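Local coordinates for lantibiotic dehydratase (Microbispora corallina, PDB 5EHK), which probably dehydrates serine and threonine residues of the NAI-107 precursor peptide in a reaction that depends on glutamyl-tRNA, at residues 7-12 with 789-794; 152-157 with 380-385; 157-162 with 375-380; 166-171 with 368-373. All coordinates share one frame; numbering follows the deposited sequence.

How the contacts relate
Contacts 2 to 4 gather along strand 366-379 and the helix after it; contact 1 pairs strand 6-17 with strand 785-792 and reaches them through strand 147-155. Contacts 3 and 4 use two parts of strand 366-379, their centres about 21 Å apart, and pair it with the successive strands 159-162 and 167-172. Contact 2 follows where that strand runs into helix 380-395; it shares Ser157 and Glu380 with contact 3, whose centre is about 9 Å away. Contact 1, centred about 12 Å from contact 2, touches it through the salt bridge from Asp10 to Arg383, and Phe12 packs on Leu378 of contact 3. Contacts 1 and 4 do not touch, with centres about 27 Å apart.

Contact 1. Residues 7-12 with 789-794; sequences RAWDVF and PLERRD
A short antiparallel pairing joins the N-terminal strand 6-17 to strand 785-792; residues 7-12 and 789-794 are 777 residues apart at their closest ends. Arg7 and Glu791 form a hydrogen-bonded pair: Arg7 N donates to Glu791 O at 3.1 Å, and Glu791 N returns to Arg7 O at 3.0 Å. Ala8 and Leu790 are the next, non-hydrogen-bonded pair, with CB of Ala8 against CG of Leu790. Beyond them Trp9 N reaches Pro789 O at 3.2 Å. The indole of Trp9 lies across the proline, whose CB sits over one face in a CH-pi contact, 3.8 Å from the centroid of the five-membered ring. At its edge, Trp9 NE1 donates to Glu791 OE2 at 3.0 Å, meeting the oxygen from above the carboxylate plane; the extended Glu791 chain brings it there. Arg793 crosses Arg7 at about a right angle and places Arg793 NH1 over one face of the Arg7 guanidinium. These like charges are probably eased by Glu387, which forms a salt bridge with Arg793 NH2. Helix 380-395 packs against Leu790 and helix 545-556 against Trp9 and Val11, while strand 500-508 bonds along Leu790 and strand 147-155 along Phe12.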
loop_
_atom_site.group_PDB
_atom_site.type_symbol
_atom_site.label_atom_id
_atom_site.label_comp_id
_atom_site.label_asym_id
_atom_site.label_seq_id
_atom_site.Cartn_x
_atom_site.Cartn_y
_atom_site.Cartn_z
ATOM N N ARG A 7 36.916 11.743 -5.699
ATOM C CA ARG A 7 38.304 11.477 -6.051
ATOM C C ARG A 7 38.570 10.013 -5.713
ATOM O O ARG A 7 38.313 9.591 -4.595
ATOM C CB ARG A 7 39.229 12.361 -5.202
ATOM C CG ARG A 7 40.738 12.078 -5.358
ATOM C CD ARG A 7 41.593 12.729 -4.234
ATOM N NE ARG A 7 41.385 14.172 -4.097
ATOM C CZ ARG A 7 42.094 15.101 -4.732
ATOM N NH1 ARG A 7 43.064 14.733 -5.562
ATOM N NH2 ARG A 7 41.815 16.394 -4.558
ATOM N N ALA A 8 39.096 9.239 -6.660
ATOM C CA ALA A 8 39.455 7.839 -6.392
ATOM C C ALA A 8 40.737 7.728 -5.570
ATOM O O ALA A 8 41.558 8.652 -5.535
ATOM C CB ALA A 8 39.593 7.051 -7.691
ATOM N N TRP A 9 40.887 6.603 -4.881
ATOM C CA TRP A 9 42.107 6.277 -4.137
ATOM C C TRP A 9 43.278 6.047 -5.079
ATOM O O TRP A 9 43.075 5.762 -6.254
ATOM C CB TRP A 9 41.902 4.991 -3.344
ATOM C CG TRP A 9 41.188 5.123 -2.051
ATOM C CD1 TRP A 9 40.556 6.230 -1.554
ATOM C CD2 TRP A 9 41.038 4.100 -1.071
ATOM N NE1 TRP A 9 40.031 5.953 -0.311
ATOM C CE2 TRP A 9 40.303 4.644 -0.001
ATOM C CE3 TRP A 9 41.464 2.778 -0.992
ATOM C CZ2 TRP A 9 39.983 3.914 1.129
ATOM C CZ3 TRP A 9 41.148 2.051 0.129
ATOM C CH2 TRP A 9 40.412 2.620 1.178
ATOM N N ASP A 10 44.501 6.122 -4.563
ATOM C CA ASP A 10 45.661 5.819 -5.397
ATOM C C ASP A 10 45.679 4.340 -5.736
ATOM O O ASP A 10 45.907 3.975 -6.889
ATOM C CB ASP A 10 46.977 6.118 -4.674
ATOM C CG ASP A 10 47.254 7.593 -4.526
ATOM O OD1 ASP A 10 46.624 8.402 -5.238
ATOM O OD2 ASP A 10 48.145 7.931 -3.718
ATOM N N VAL A 11 45.442 3.492 -4.733
ATOM C CA VAL A 11 45.486 2.046 -4.935
ATOM C C VAL A 11 44.090 1.510 -5.117
ATOM O O VAL A 11 43.113 2.185 -4.771
ATOM C CB VAL A 11 46.137 1.302 -3.763
ATOM C CG1 VAL A 11 47.541 1.819 -3.532
ATOM C CG2 VAL A 11 45.294 1.450 -2.509
ATOM N N PHE A 12 44.004 0.299 -5.660
ATOM C CA PHE A 12 42.735 -0.372 -5.854
ATOM C C PHE A 12 42.959 -1.862 -5.829
ATOM O O PHE A 12 44.093 -2.298 -5.919
ATOM C CB PHE A 12 42.045 0.072 -7.154
ATOM C CG PHE A 12 42.907 -0.016 -8.388
ATOM C CD1 PHE A 12 43.279 -1.251 -8.917
ATOM C CD2 PHE A 12 43.309 1.138 -9.048
ATOM C CE1 PHE A 12 44.049 -1.331 -10.057
ATOM C CE2 PHE A 12 44.077 1.063 -10.186
ATOM C CZ PHE A 12 44.449 -0.175 -10.688
ATOM N N PRO A 789 37.823 2.361 -4.831
ATOM C CA PRO A 789 37.170 3.221 -3.832
ATOM C C PRO A 789 37.246 4.684 -4.241
ATOM O O PRO A 789 38.146 5.052 -4.971
ATOM C CB PRO A 789 38.005 2.992 -2.567
ATOM C CG PRO A 789 38.689 1.657 -2.807
ATOM C CD PRO A 789 38.962 1.615 -4.274
ATOM N N LEU A 790 36.310 5.499 -3.776
ATOM C CA LEU A 790 36.285 6.932 -4.048
ATOM C C LEU A 790 35.749 7.633 -2.801
ATOM O O LEU A 790 34.919 7.062 -2.088
ATOM C CB LEU A 790 35.398 7.250 -5.260
ATOM C CG LEU A 790 35.790 6.653 -6.626
ATOM C CD1 LEU A 790 35.070 5.356 -6.846
ATOM C CD2 LEU A 790 35.543 7.596 -7.815
ATOM N N GLU A 791 36.245 8.837 -2.510
ATOM C CA GLU A 791 35.778 9.605 -1.355
ATOM C C GLU A 791 35.267 10.946 -1.823
ATOM O O GLU A 791 35.647 11.409 -2.899
ATOM C CB GLU A 791 36.897 9.847 -0.342
ATOM C CG GLU A 791 37.613 8.599 0.137
ATOM C CD GLU A 791 38.723 8.904 1.147
ATOM O OE1 GLU A 791 39.014 10.104 1.384
ATOM O OE2 GLU A 791 39.266 7.939 1.739
ATOM N N ARG A 792 34.418 11.584 -1.022
ATOM C CA ARG A 792 34.036 12.952 -1.321
ATOM C C ARG A 792 35.311 13.795 -1.419
ATOM O O ARG A 792 36.141 13.774 -0.506
ATOM C CB ARG A 792 33.123 13.484 -0.232
ATOM C CG ARG A 792 32.515 14.846 -0.546
ATOM C CD ARG A 792 31.572 15.340 0.573
ATOM N NE ARG A 792 32.187 15.279 1.900
ATOM C CZ ARG A 792 31.802 14.453 2.864
ATOM N NH1 ARG A 792 30.784 13.631 2.660
ATOM N NH2 ARG A 792 32.424 14.458 4.036
ATOM N N ARG A 793 35.482 14.502 -2.539
ATOM C CA ARG A 793 36.683 15.322 -2.789
ATOM C C ARG A 793 36.812 16.444 -1.747
ATOM O O ARG A 793 37.808 16.512 -1.038
ATOM C CB ARG A 793 36.681 15.877 -4.238
ATOM C CG ARG A 793 37.988 16.548 -4.708
ATOM C CD ARG A 793 37.975 16.915 -6.210
ATOM N NE ARG A 793 37.981 15.724 -7.057
ATOM C CZ ARG A 793 39.080 15.085 -7.453
ATOM N NH1 ARG A 793 40.274 15.528 -7.090
ATOM N NH2 ARG A 793 38.991 13.987 -8.195
ATOM N N ASP A 794 35.773 17.267 -1.626
ATOM C CA ASP A 794 35.691 18.306 -0.606
ATOM C C ASP A 794 35.283 17.635 0.684
ATOM O O ASP A 794 34.101 17.412 0.932
ATOM C CB ASP A 794 34.636 19.342 -0.957
ATOM C CG ASP A 794 34.371 20.316 0.179
ATOM O OD1 ASP A 794 35.151 20.329 1.164
ATOM O OD2 ASP A 794 33.381 21.086 0.090
#

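Contact 2. Residues 152-157 with 380-385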
loop_
_atom_site.group_PDB
_atom_site.type_symbol
_atom_site.label_atom_id
_atom_site.label_comp_id
_atom_site.label_asym_id
_atom_site.label_seq_id
_atom_site.Cartn_x
_atom_site.Cartn_y
_atom_site.Cartn_z
ATOM N N GLY A 152 46.994 -3.017 -7.118
ATOM C CA GLY A 152 46.972 -2.261 -8.356
ATOM C C GLY A 152 47.089 -0.795 -8.010
ATOM O O GLY A 152 46.828 -0.406 -6.888
ATOM N N ARG A 153 47.462 0.035 -8.970
ATOM C CA ARG A 153 47.698 1.433 -8.661
ATOM C C ARG A 153 47.435 2.307 -9.859
ATOM O O ARG A 153 47.608 1.890 -10.999
ATOM C CB ARG A 153 49.151 1.591 -8.223
ATOM C CG ARG A 153 49.591 3.002 -7.901
ATOM C CD ARG A 153 51.036 2.975 -7.494
ATOM N NE ARG A 153 51.145 2.140 -6.305
ATOM C CZ ARG A 153 50.997 2.582 -5.061
ATOM N NH1 ARG A 153 50.751 3.869 -4.830
ATOM N NH2 ARG A 153 51.109 1.731 -4.048
ATOM N N PHE A 154 47.019 3.534 -9.597
ATOM C CA PHE A 154 46.965 4.522 -10.645
ATOM C C PHE A 154 48.336 5.165 -10.746
ATOM O O PHE A 154 49.013 5.408 -9.739
ATOM C CB PHE A 154 45.899 5.566 -10.366
ATOM C CG PHE A 154 44.501 5.051 -10.530
ATOM C CD1 PHE A 154 44.029 4.677 -11.781
ATOM C CD2 PHE A 154 43.642 4.966 -9.432
ATOM C CE1 PHE A 154 42.736 4.210 -11.932
ATOM C CE2 PHE A 154 42.343 4.504 -9.580
ATOM C CZ PHE A 154 41.889 4.129 -10.830
ATOM N N ASP A 155 48.738 5.428 -11.978
ATOM C CA ASP A 155 50.097 5.812 -12.286
ATOM C C ASP A 155 50.050 6.746 -13.480
ATOM O O ASP A 155 48.974 7.241 -13.852
ATOM C CB ASP A 155 50.885 4.551 -12.635
ATOM C CG ASP A 155 52.368 4.714 -12.429
ATOM O OD1 ASP A 155 52.747 5.673 -11.727
ATOM O OD2 ASP A 155 53.143 3.867 -12.939
ATOM N N THR A 156 51.206 6.986 -14.094
ATOM C CA THR A 156 51.235 7.751 -15.332
ATOM C C THR A 156 51.491 6.795 -16.486
ATOM O O THR A 156 51.333 7.150 -17.651
ATOM C CB THR A 156 52.277 8.897 -15.273
ATOM O OG1 THR A 156 53.521 8.384 -14.781
ATOM C CG2 THR A 156 51.801 10.001 -14.321
ATOM N N SER A 157 51.785 5.546 -16.146
ATOM C CA SER A 157 52.110 4.542 -17.152
ATOM C C SER A 157 51.366 3.222 -16.951
ATOM O O SER A 157 51.491 2.583 -15.900
ATOM C CB SER A 157 53.621 4.298 -17.167
ATOM O OG SER A 157 54.080 3.863 -15.894
ATOM N N GLU A 380 46.338 7.822 -15.262
ATOM C CA GLU A 380 45.407 8.762 -14.678
ATOM C C GLU A 380 44.154 9.032 -15.520
ATOM O O GLU A 380 43.132 9.453 -14.990
ATOM C CB GLU A 380 46.139 10.078 -14.389
ATOM C CG GLU A 380 47.208 9.968 -13.334
ATOM C CD GLU A 380 46.633 9.637 -11.966
ATOM O OE1 GLU A 380 45.486 10.088 -11.688
ATOM O OE2 GLU A 380 47.323 8.928 -11.184
ATOM N N VAL A 381 44.203 8.784 -16.819
ATOM C CA VAL A 381 43.046 9.119 -17.647
ATOM C C VAL A 381 41.877 8.216 -17.260
ATOM O O VAL A 381 40.723 8.634 -17.294
ATOM C CB VAL A 381 43.357 9.030 -19.182
ATOM C CG1 VAL A 381 43.680 7.593 -19.603
ATOM C CG2 VAL A 381 42.221 9.618 -20.021
ATOM N N VAL A 382 42.192 6.990 -16.852
ATOM C CA VAL A 382 41.177 6.042 -16.423
ATOM C C VAL A 382 40.590 6.431 -15.066
ATOM O O VAL A 382 39.371 6.467 -14.911
ATOM C CB VAL A 382 41.723 4.616 -16.374
ATOM C CG1 VAL A 382 40.730 3.692 -15.654
ATOM C CG2 VAL A 382 42.005 4.130 -17.787
ATOM N N ARG A 383 41.451 6.735 -14.099
ATOM C CA ARG A 383 40.999 7.240 -12.803
ATOM C C ARG A 383 40.005 8.398 -12.952
ATOM O O ARG A 383 39.048 8.509 -12.198
ATOM C CB ARG A 383 42.188 7.710 -11.975
ATOM C CG ARG A 383 41.837 8.170 -10.565
ATOM C CD ARG A 383 42.845 9.190 -10.077
ATOM N NE ARG A 383 43.231 8.993 -8.684
ATOM C CZ ARG A 383 44.473 8.754 -8.270
ATOM N NH1 ARG A 383 45.474 8.665 -9.139
ATOM N NH2 ARG A 383 44.718 8.603 -6.977
ATOM N N THR A 384 40.211 9.244 -13.946
ATOM C CA THR A 384 39.306 10.358 -14.188
ATOM C C THR A 384 37.977 9.918 -14.807
ATOM O O THR A 384 36.940 10.544 -14.573
ATOM C CB THR A 384 40.008 11.450 -15.019
ATOM O OG1 THR A 384 40.937 12.111 -14.156
ATOM C CG2 THR A 384 39.015 12.490 -15.575
ATOM N N GLU A 385 38.016 8.853 -15.607
ATOM C CA GLU A 385 36.799 8.336 -16.234
ATOM C C GLU A 385 35.899 7.829 -15.121
ATOM O O GLU A 385 34.760 8.272 -14.974
ATOM C CB GLU A 385 37.120 7.217 -17.236
ATOM C CG GLU A 385 35.946 6.758 -18.125
ATOM C CD GLU A 385 35.280 7.874 -18.960
ATOM O OE1 GLU A 385 35.960 8.551 -19.763
ATOM O OE2 GLU A 385 34.048 8.053 -18.830
#
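Over one face of the Phe154 ring sits Arg383 CB, 3.5 Å from the centroid, a CH-pi contact; at the ring's edge Val382 CG1 comes within 4.3 Å of Phe154 CE1. The Arg383 guanidinium in turn has Phe154 CD2 over one face, its plane 31° from that of the ring, and Glu380 OE2 at its edge. This is strand-on-helix packing: residues 152-155 of strand 147-155 cross the opening of helix 380-395, residues 380-385, at 102°, the axes of these segments 7.7 Å apart at closest approach. In Arg383, CG anti to the backbone N (chi1 -176°) lays CB and CG over the ring, and the bend at chi3 brings NH1 back to Phe154 CB, 3.4 Å away. One helical turn back, Glu380 folds at chi2 to form a salt bridge, its OE2 2.8 Å from Arg383 NH1. Arg383 NH2 has a second acid, Asp10, so the guanidinium is held by carboxylates from both its own helix and strand 6-17. Phe12 of that strand also meets Phe154 edge-to-face. Further along the 152-157 segment, Ser157 OG donates to Asp155 OD2 at 3.1 Å from above the carboxylate plane.

Contact 3. Residues 157-162 with 375-380; sequences SAKWLA and EVRLPE
Four backbone hydrogen bonds join the two segments. Lys159 and Arg377 face each other as a hydrogen-bonded pair, Lys159 N giving to Arg377 O at 3.1 Å and Arg377 N to Lys159 O at 2.9 Å, the latter almost straight at 174°. Leu161 and Glu375 repeat the pattern, with Glu375 N donating to Leu161 O at 3.0 Å and Leu161 N to Glu375 O along a more bent path.

Strand 159-162 thus runs antiparallel to residues 375-379, at 170°, in the parent strand 366-379. On its other edge, strand 366-379 is bonded to strand 147-155, the strand just before 159-162 in the chain.

Charged side chains share the face of Lys159, Glu375 and Arg377 and form a salt-bridge network centred on one oxygen. Glu375 OE2 receives Arg377 NE at 3.1 Å, in the guanidinium plane but above that of the carboxylate, with NH2 more weakly, and Lys159 NZ at a weak 3.3 Å. Bent at chi3, the Lys159 chain passes its CD 3.5 Å from Glu375 CD.

On the Trp160 and Val376 face the contact is apolar. Trp160 CG and Val376 CG1 are each anti to their backbone N; Val376 CG2, beside its own N, lies over one face of the indole, 3.9 Å from the centroid of the six-membered ring. Leu512 of helix 512-516 also touches this tryptophan. Just before strand 159-162 begins, Ala158 CB rests 4.1 Å from Pro379 CD, the N-cap residue of helix 380-395.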
loop_
_atom_site.group_PDB
_atom_site.type_symbol
_atom_site.label_atom_id
_atom_site.label_comp_id
_atom_site.label_asym_id
_atom_site.label_seq_id
_atom_site.Cartn_x
_atom_site.Cartn_y
_atom_site.Cartn_z
ATOM N N SER A 157 51.785 5.546 -16.146
ATOM C CA SER A 157 52.110 4.542 -17.152
ATOM C C SER A 157 51.366 3.222 -16.951
ATOM O O SER A 157 51.491 2.583 -15.900
ATOM C CB SER A 157 53.621 4.298 -17.167
ATOM O OG SER A 157 54.080 3.863 -15.894
ATOM N N ALA A 158 50.623 2.802 -17.971
ATOM C CA ALA A 158 49.919 1.522 -17.932
ATOM C C ALA A 158 50.901 0.373 -17.770
ATOM O O ALA A 158 52.036 0.463 -18.234
ATOM C CB ALA A 158 49.096 1.327 -19.186
ATOM N N LYS A 159 50.470 -0.678 -17.076
ATOM C CA LYS A 159 51.257 -1.897 -16.917
ATOM C C LYS A 159 50.321 -3.083 -16.660
ATOM O O LYS A 159 49.315 -2.935 -15.970
ATOM C CB LYS A 159 52.262 -1.733 -15.760
ATOM C CG LYS A 159 53.098 -2.990 -15.469
ATOM C CD LYS A 159 53.922 -2.909 -14.177
ATOM C CE LYS A 159 55.190 -2.076 -14.307
ATOM N NZ LYS A 159 56.151 -2.428 -13.214
ATOM N N TRP A 160 50.643 -4.258 -17.191
ATOM C CA TRP A 160 49.830 -5.441 -16.926
ATOM C C TRP A 160 50.643 -6.731 -16.864
ATOM O O TRP A 160 50.580 -7.560 -17.763
ATOM C CB TRP A 160 48.716 -5.585 -17.958
ATOM C CG TRP A 160 47.631 -6.557 -17.543
ATOM C CD1 TRP A 160 47.704 -7.932 -17.530
ATOM C CD2 TRP A 160 46.309 -6.227 -17.099
ATOM N NE1 TRP A 160 46.515 -8.469 -17.099
ATOM C CE2 TRP A 160 45.640 -7.448 -16.829
ATOM C CE3 TRP A 160 45.622 -5.022 -16.906
ATOM C CZ2 TRP A 160 44.313 -7.492 -16.370
ATOM C CZ3 TRP A 160 44.299 -5.069 -16.452
ATOM C CH2 TRP A 160 43.662 -6.296 -16.193
ATOM N N LEU A 161 51.408 -6.893 -15.793
ATOM C CA LEU A 161 52.310 -8.026 -15.661
ATOM C C LEU A 161 51.686 -9.274 -15.037
ATOM O O LEU A 161 51.766 -9.481 -13.831
ATOM C CB LEU A 161 53.552 -7.604 -14.870
ATOM C CG LEU A 161 54.831 -8.365 -15.214
ATOM C CD1 LEU A 161 55.223 -8.106 -16.664
ATOM C CD2 LEU A 161 55.945 -7.961 -14.248
ATOM N N ALA A 162 51.112 -10.132 -15.871
ATOM C CA ALA A 162 50.602 -11.406 -15.386
ATOM C C ALA A 162 51.754 -12.349 -15.091
ATOM O O ALA A 162 52.604 -12.579 -15.949
ATOM C CB ALA A 162 49.655 -12.024 -16.400
ATOM N N GLU A 375 50.551 -7.857 -11.673
ATOM C CA GLU A 375 50.748 -6.460 -11.392
ATOM C C GLU A 375 49.914 -5.666 -12.375
ATOM O O GLU A 375 49.948 -5.910 -13.575
ATOM C CB GLU A 375 52.229 -6.102 -11.455
ATOM C CG GLU A 375 52.530 -4.682 -11.015
ATOM C CD GLU A 375 54.019 -4.365 -11.047
ATOM O OE1 GLU A 375 54.809 -5.200 -11.562
ATOM O OE2 GLU A 375 54.385 -3.259 -10.582
ATOM N N VAL A 376 49.104 -4.764 -11.846
ATOM C CA VAL A 376 48.273 -3.935 -12.687
ATOM C C VAL A 376 48.467 -2.471 -12.366
ATOM O O VAL A 376 48.417 -2.061 -11.203
ATOM C CB VAL A 376 46.791 -4.297 -12.567
ATOM C CG1 VAL A 376 45.949 -3.272 -13.309
ATOM C CG2 VAL A 376 46.537 -5.685 -13.132
ATOM N N ARG A 377 48.719 -1.685 -13.402
ATOM C CA ARG A 377 48.783 -0.251 -13.232
ATOM C C ARG A 377 47.953 0.411 -14.298
ATOM O O ARG A 377 47.925 -0.032 -15.439
ATOM C CB ARG A 377 50.225 0.251 -13.272
ATOM C CG ARG A 377 50.960 -0.001 -11.980
ATOM C CD ARG A 377 52.445 0.133 -12.159
ATOM N NE ARG A 377 53.153 -0.448 -11.026
ATOM C CZ ARG A 377 53.638 0.261 -10.016
ATOM N NH1 ARG A 377 53.499 1.582 -10.009
ATOM N NH2 ARG A 377 54.266 -0.352 -9.023
ATOM N N LEU A 378 47.257 1.469 -13.921
ATOM C CA LEU A 378 46.415 2.144 -14.880
ATOM C C LEU A 378 46.741 3.627 -14.827
ATOM O O LEU A 378 47.017 4.168 -13.763
ATOM C CB LEU A 378 44.940 1.902 -14.554
ATOM C CG LEU A 378 44.409 0.475 -14.441
ATOM C CD1 LEU A 378 42.990 0.535 -13.898
ATOM C CD2 LEU A 378 44.420 -0.244 -15.794
ATOM N N PRO A 379 46.743 4.282 -15.993
ATOM C CA PRO A 379 47.101 5.696 -16.083
ATOM C C PRO A 379 46.025 6.554 -15.462
ATOM O O PRO A 379 44.925 6.075 -15.208
ATOM C CB PRO A 379 47.129 5.941 -17.588
ATOM C CG PRO A 379 46.154 4.973 -18.137
ATOM C CD PRO A 379 46.386 3.729 -17.311
ATOM N N GLU A 380 46.338 7.822 -15.262
ATOM C CA GLU A 380 45.407 8.762 -14.678
ATOM C C GLU A 380 44.154 9.032 -15.520
ATOM O O GLU A 380 43.132 9.453 -14.990
ATOM C CB GLU A 380 46.139 10.078 -14.389
ATOM C CG GLU A 380 47.208 9.968 -13.334
ATOM C CD GLU A 380 46.633 9.637 -11.966
ATOM O OE1 GLU A 380 45.486 10.088 -11.688
ATOM O OE2 GLU A 380 47.323 8.928 -11.184
#

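Contact 4. Residues 166-171 with 368-373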
loop_
_atom_site.group_PDB
_atom_site.type_symbol
_atom_site.label_atom_id
_atom_site.label_comp_id
_atom_site.label_asym_id
_atom_site.label_seq_id
_atom_site.Cartn_x
_atom_site.Cartn_y
_atom_site.Cartn_z
ATOM N N HIS A 166 51.139 -17.816 -7.915
ATOM C CA HIS A 166 49.959 -17.600 -7.075
ATOM C C HIS A 166 50.099 -18.275 -5.719
ATOM O O HIS A 166 50.553 -19.419 -5.624
ATOM C CB HIS A 166 48.700 -18.111 -7.773
ATOM C CG HIS A 166 48.548 -17.622 -9.178
ATOM N ND1 HIS A 166 48.862 -16.334 -9.556
ATOM C CD2 HIS A 166 48.143 -18.257 -10.302
ATOM C CE1 HIS A 166 48.643 -16.193 -10.851
ATOM N NE2 HIS A 166 48.208 -17.347 -11.329
ATOM N N ARG A 167 49.707 -17.550 -4.676
ATOM C CA ARG A 167 49.777 -18.041 -3.302
ATOM C C ARG A 167 48.433 -18.077 -2.591
ATOM O O ARG A 167 47.590 -17.195 -2.753
ATOM C CB ARG A 167 50.713 -17.150 -2.500
ATOM C CG ARG A 167 52.157 -17.282 -2.868
ATOM C CD ARG A 167 52.625 -18.706 -2.683
ATOM N NE ARG A 167 53.977 -18.677 -2.138
ATOM C CZ ARG A 167 54.244 -18.535 -0.842
ATOM N NH1 ARG A 167 53.251 -18.405 0.034
ATOM N NH2 ARG A 167 55.501 -18.504 -0.418
ATOM N N THR A 168 48.285 -19.091 -1.754
ATOM C CA THR A 168 47.058 -19.373 -1.041
ATOM C C THR A 168 47.185 -18.909 0.405
ATOM O O THR A 168 48.281 -18.905 0.956
ATOM C CB THR A 168 46.766 -20.884 -1.101
ATOM O OG1 THR A 168 46.104 -21.181 -2.331
ATOM C CG2 THR A 168 45.854 -21.297 -0.009
ATOM N N ARG A 169 46.097 -18.420 0.992
ATOM C CA ARG A 169 46.011 -18.346 2.454
ATOM C C ARG A 169 44.845 -19.222 2.889
ATOM O O ARG A 169 43.750 -19.080 2.348
ATOM C CB ARG A 169 45.723 -16.944 2.951
ATOM C CG ARG A 169 45.189 -16.985 4.360
ATOM C CD ARG A 169 45.173 -15.630 4.983
ATOM N NE ARG A 169 44.075 -14.873 4.401
ATOM C CZ ARG A 169 43.937 -13.559 4.498
ATOM N NH1 ARG A 169 44.843 -12.832 5.147
ATOM N NH2 ARG A 169 42.900 -12.972 3.921
ATOM N N THR A 170 45.063 -20.094 3.872
ATOM C CA THR A 170 44.037 -21.042 4.319
ATOM C C THR A 170 43.684 -20.880 5.802
ATOM O O THR A 170 44.558 -20.813 6.660
ATOM C CB THR A 170 44.466 -22.490 4.034
ATOM O OG1 THR A 170 44.792 -22.603 2.650
ATOM C CG2 THR A 170 43.348 -23.488 4.378
ATOM N N ARG A 171 42.389 -20.822 6.087
ATOM C CA ARG A 171 41.913 -20.610 7.446
ATOM C C ARG A 171 40.776 -21.541 7.802
ATOM O O ARG A 171 40.122 -22.122 6.934
ATOM C CB ARG A 171 41.481 -19.158 7.659
ATOM C CG ARG A 171 42.633 -18.185 7.776
ATOM C CD ARG A 171 42.160 -16.755 7.651
ATOM N NE ARG A 171 43.222 -15.814 7.996
ATOM C CZ ARG A 171 43.109 -14.491 7.912
ATOM N NH1 ARG A 171 41.976 -13.954 7.472
ATOM N NH2 ARG A 171 44.127 -13.707 8.260
ATOM N N VAL A 368 39.473 -20.633 1.728
ATOM C CA VAL A 368 40.711 -20.340 1.007
ATOM C C VAL A 368 40.599 -19.057 0.225
ATOM O O VAL A 368 39.661 -18.873 -0.530
ATOM C CB VAL A 368 41.110 -21.487 0.034
ATOM C CG1 VAL A 368 42.260 -21.055 -0.873
ATOM C CG2 VAL A 368 41.462 -22.761 0.812
ATOM N N ASP A 369 41.551 -18.160 0.426
ATOM C CA ASP A 369 41.660 -16.986 -0.423
ATOM C C ASP A 369 42.933 -17.131 -1.255
ATOM O O ASP A 369 43.959 -17.623 -0.765
ATOM C CB ASP A 369 41.745 -15.694 0.397
ATOM C CG ASP A 369 40.591 -15.527 1.400
ATOM O OD1 ASP A 369 39.490 -16.107 1.191
ATOM O OD2 ASP A 369 40.808 -14.778 2.395
ATOM N N LEU A 370 42.871 -16.684 -2.504
ATOM C CA LEU A 370 43.976 -16.845 -3.417
ATOM C C LEU A 370 44.591 -15.503 -3.746
ATOM O O LEU A 370 43.898 -14.597 -4.192
ATOM C CB LEU A 370 43.469 -17.454 -4.702
ATOM C CG LEU A 370 44.576 -17.854 -5.663
ATOM C CD1 LEU A 370 45.560 -18.775 -4.954
ATOM C CD2 LEU A 370 43.982 -18.498 -6.904
ATOM N N ARG A 371 45.895 -15.364 -3.531
ATOM C CA ARG A 371 46.575 -14.160 -3.994
ATOM C C ARG A 371 47.095 -14.391 -5.404
ATOM O O ARG A 371 47.878 -15.318 -5.642
ATOM C CB ARG A 371 47.709 -13.718 -3.077
ATOM C CG ARG A 371 48.345 -12.419 -3.551
ATOM C CD ARG A 371 49.384 -11.928 -2.583
ATOM N NE ARG A 371 50.423 -12.926 -2.408
ATOM C CZ ARG A 371 51.441 -13.057 -3.245
ATOM N NH1 ARG A 371 51.548 -12.229 -4.281
ATOM N NH2 ARG A 371 52.351 -14.001 -3.044
ATOM N N ILE A 372 46.606 -13.583 -6.338
ATOM C CA ILE A 372 47.004 -13.668 -7.735
ATOM C C ILE A 372 48.330 -12.955 -8.012
ATOM O O ILE A 372 48.518 -11.804 -7.602
ATOM C CB ILE A 372 45.915 -13.066 -8.635
ATOM C CG1 ILE A 372 44.659 -13.940 -8.605
ATOM C CG2 ILE A 372 46.425 -12.886 -10.061
ATOM C CD1 ILE A 372 44.877 -15.419 -8.932
ATOM N N ASP A 373 49.251 -13.643 -8.690
ATOM C CA ASP A 373 50.491 -13.013 -9.163
ATOM C C ASP A 373 50.201 -12.220 -10.428
ATOM O O ASP A 373 50.103 -12.772 -11.523
ATOM C CB ASP A 373 51.596 -14.058 -9.404
ATOM C CG ASP A 373 52.934 -13.426 -9.809
ATOM O OD1 ASP A 373 53.074 -12.186 -9.714
ATOM O OD2 ASP A 373 53.851 -14.175 -10.217
HETATM O O HOH W 1 42.177 -16.583 4.087
#
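Arg169 and Asp369 lie side by side and point the same way. The arginine leaves with CG anti to the backbone N and bends at chi3 (74°), which turns its NH2 to Asp369 OD2, 3.2 Å away, in a straight salt bridge. The bond runs in the guanidinium plane and uses the anti lone pair of the oxygen. A water accepts from Arg169 NE at 2.6 Å and gives weak bonds to Asp369 OD2 and Arg169 O. Thr541 O takes NH1, and over one guanidinium face lies NH1 of Arg171. The backbones of strands 167-172 and 366-379 pair antiparallel, with two hydrogen-bonded pairs, Arg167 with Arg371 and Arg169 with Asp369. On the other face Thr168 turns CG2 anti to its backbone N, against Val368 CG1 at 3.7 Å, and Leu370 brings CD1 to Thr168 OG1 at 3.6 Å. Helix 318-339 touches Thr168 and Thr170. Arg371 lays NH2 3.3 Å from Arg167 CG, while the Arg167 guanidinium turns off from the partner strand. With His166 CG beside the backbone N (chi1 -50°) and the ring turned by chi2 -40°, ND1 accepts from Asp373 N at 2.9 Å in the ring plane, and Ile372 CD1 lies over one imidazole face, 4.2 Å from the centroid.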